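Local coordinates for protein putative carbonic anhydrase (Streptococcus mutans, PDB 3LAS) that probably interconverts carbon dioxide and hydrogencarbonate as a zinc-dependent carbonic anhydrase of the beta class, at residues T125-E128 against E129-R132. Residues are numbered along the deposited sequence; the frame is centred on the assembly and turned at random.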
loop_
_atom_site.group_PDB
_atom_site.type_symbol
_atom_site.label_atom_id
_atom_site.label_comp_id
_atom_site.label_asym_id
_atom_site.label_seq_id
_atom_site.Cartn_x
_atom_site.Cartn_y
_atom_site.Cartn_z
ATOM N N THR A 125 9.683 -16.459 -7.336
ATOM C CA THR A 125 10.001 -17.671 -6.588
ATOM C C THR A 125 11.113 -17.510 -5.559
ATOM O O THR A 125 11.134 -18.157 -4.489
ATOM C CB THR A 125 10.458 -18.869 -7.539
ATOM O OG1 THR A 125 11.330 -18.417 -8.576
ATOM C CG2 THR A 125 9.160 -19.450 -8.135
ATOM N N ASP A 126 12.065 -16.640 -5.844
ATOM C CA ASP A 126 13.253 -16.467 -4.992
ATOM C C ASP A 126 13.119 -15.096 -4.390
ATOM O O ASP A 126 13.108 -14.086 -5.100
ATOM C CB ASP A 126 14.451 -16.580 -5.908
ATOM C CG ASP A 126 15.788 -16.430 -5.207
ATOM O OD1 ASP A 126 15.968 -15.588 -4.362
ATOM O OD2 ASP A 126 16.745 -17.186 -5.602
ATOM N N ILE A 127 12.885 -15.070 -3.101
ATOM C CA ILE A 127 12.556 -13.796 -2.443
ATOM C C ILE A 127 13.669 -12.787 -2.600
ATOM O O ILE A 127 13.456 -11.600 -2.891
ATOM C CB ILE A 127 12.158 -13.917 -0.973
ATOM C CG1 ILE A 127 11.073 -14.969 -0.749
ATOM C CG2 ILE A 127 11.599 -12.629 -0.491
ATOM C CD1 ILE A 127 10.999 -15.273 0.867
ATOM N N GLU A 128 14.914 -13.186 -2.328
ATOM C CA GLU A 128 16.042 -12.253 -2.429
ATOM C C GLU A 128 16.139 -11.698 -3.782
ATOM O O GLU A 128 16.402 -10.481 -4.000
ATOM C CB GLU A 128 17.354 -12.911 -1.970
ATOM C CG GLU A 128 17.367 -13.281 -0.558
ATOM C CD GLU A 128 16.694 -14.536 -0.139
ATOM O OE1 GLU A 128 16.042 -15.216 -0.931
ATOM O OE2 GLU A 128 16.836 -14.931 1.070
ATOM N N GLU A 129 15.973 -12.567 -4.810
ATOM C CA GLU A 129 16.075 -12.057 -6.147
ATOM C C GLU A 129 14.953 -11.111 -6.490
ATOM O O GLU A 129 15.178 -10.125 -7.227
ATOM C CB GLU A 129 16.056 -13.177 -7.242
ATOM C CG GLU A 129 17.313 -14.030 -7.300
ATOM C CD GLU A 129 18.614 -13.236 -7.513
ATOM O OE1 GLU A 129 18.694 -12.133 -7.997
ATOM O OE2 GLU A 129 19.550 -13.843 -7.161
ATOM N N SER A 130 13.738 -11.343 -5.978
ATOM C CA SER A 130 12.654 -10.428 -6.206
ATOM C C SER A 130 12.949 -9.014 -5.654
ATOM O O SER A 130 12.577 -8.024 -6.272
ATOM C CB SER A 130 11.359 -10.990 -5.672
ATOM O OG SER A 130 11.248 -10.960 -4.241
ATOM N N VAL A 131 13.613 -8.966 -4.514
ATOM C CA VAL A 131 13.997 -7.669 -3.920
ATOM C C VAL A 131 15.023 -7.022 -4.821
ATOM O O VAL A 131 14.918 -5.837 -5.148
ATOM C CB VAL A 131 14.534 -7.896 -2.510
ATOM C CG1 VAL A 131 15.105 -6.564 -1.940
ATOM C CG2 VAL A 131 13.441 -8.370 -1.567
ATOM N N ARG A 132 16.035 -7.748 -5.257
ATOM C CA ARG A 132 17.072 -7.158 -6.123
ATOM C C ARG A 132 16.455 -6.690 -7.447
ATOM O O ARG A 132 16.825 -5.611 -7.955
ATOM C CB ARG A 132 18.125 -8.185 -6.473
ATOM C CG ARG A 132 18.913 -8.602 -5.289
ATOM C CD ARG A 132 20.012 -9.686 -5.721
ATOM N NE ARG A 132 20.602 -10.102 -4.438
ATOM C CZ ARG A 132 20.576 -11.300 -3.932
ATOM N NH1 ARG A 132 20.148 -12.339 -4.589
ATOM N NH2 ARG A 132 21.055 -11.467 -2.723
#
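Ser130 N donates to Asp126 O at 2.9 Å, approaching in the carbonyl plane and closing the first turn of helix 127-140. Asp126 is the N-cap of that helix, and its side chain takes up a second backbone N-H: Glu129 N donates to Asp126 OD1 over 3.1 Å. The bond is nearly straight at the hydrogen, yet it meets the carboxylate from above, 50° out of its plane. The Asp126 side chain turns away from its own N (chi1 -180°), which carries the carboxylate over to Glu129 N and at a slant across the Glu129 side chain, Asp126 CG coming within 3.5 Å of Glu129 CG. The two carboxylates are turned 67° against each other. A magnesium ion lies about 2 Å from the Asp126 side chain, so this acid caps a helix and binds metal as well; the ion probably also eases the nearness of the two negative groups. On the buried side, Val131 N donates to Ile127 O at 3.1 Å. Ser130 OG also points at Ile127 O, but its position is doubtful, so that bond is less secure. Here the helix packs on the central sheet of the beta-class fold: Ile127, Ser130 and Val131 touch His90 of strand 85-91, and Ile127 comes about 6 Å, side chain to side chain, from the zinc ligands His91 and Cys94. Glu129 has its own counter-charge one turn nearer the middle of the helix: Glu129 OE2 forms a salt bridge with Arg132 NH1 at 3.0 Å, and the Arg132 NH1 to Glu129 OE2 hydrogen bond within it is weak, being well bent at the hydrogen. Glu129 CD sits at the edge of the guanidinium, in its plane, while Glu128 CB lies over one face, 3.9 Å from Arg132 NH1.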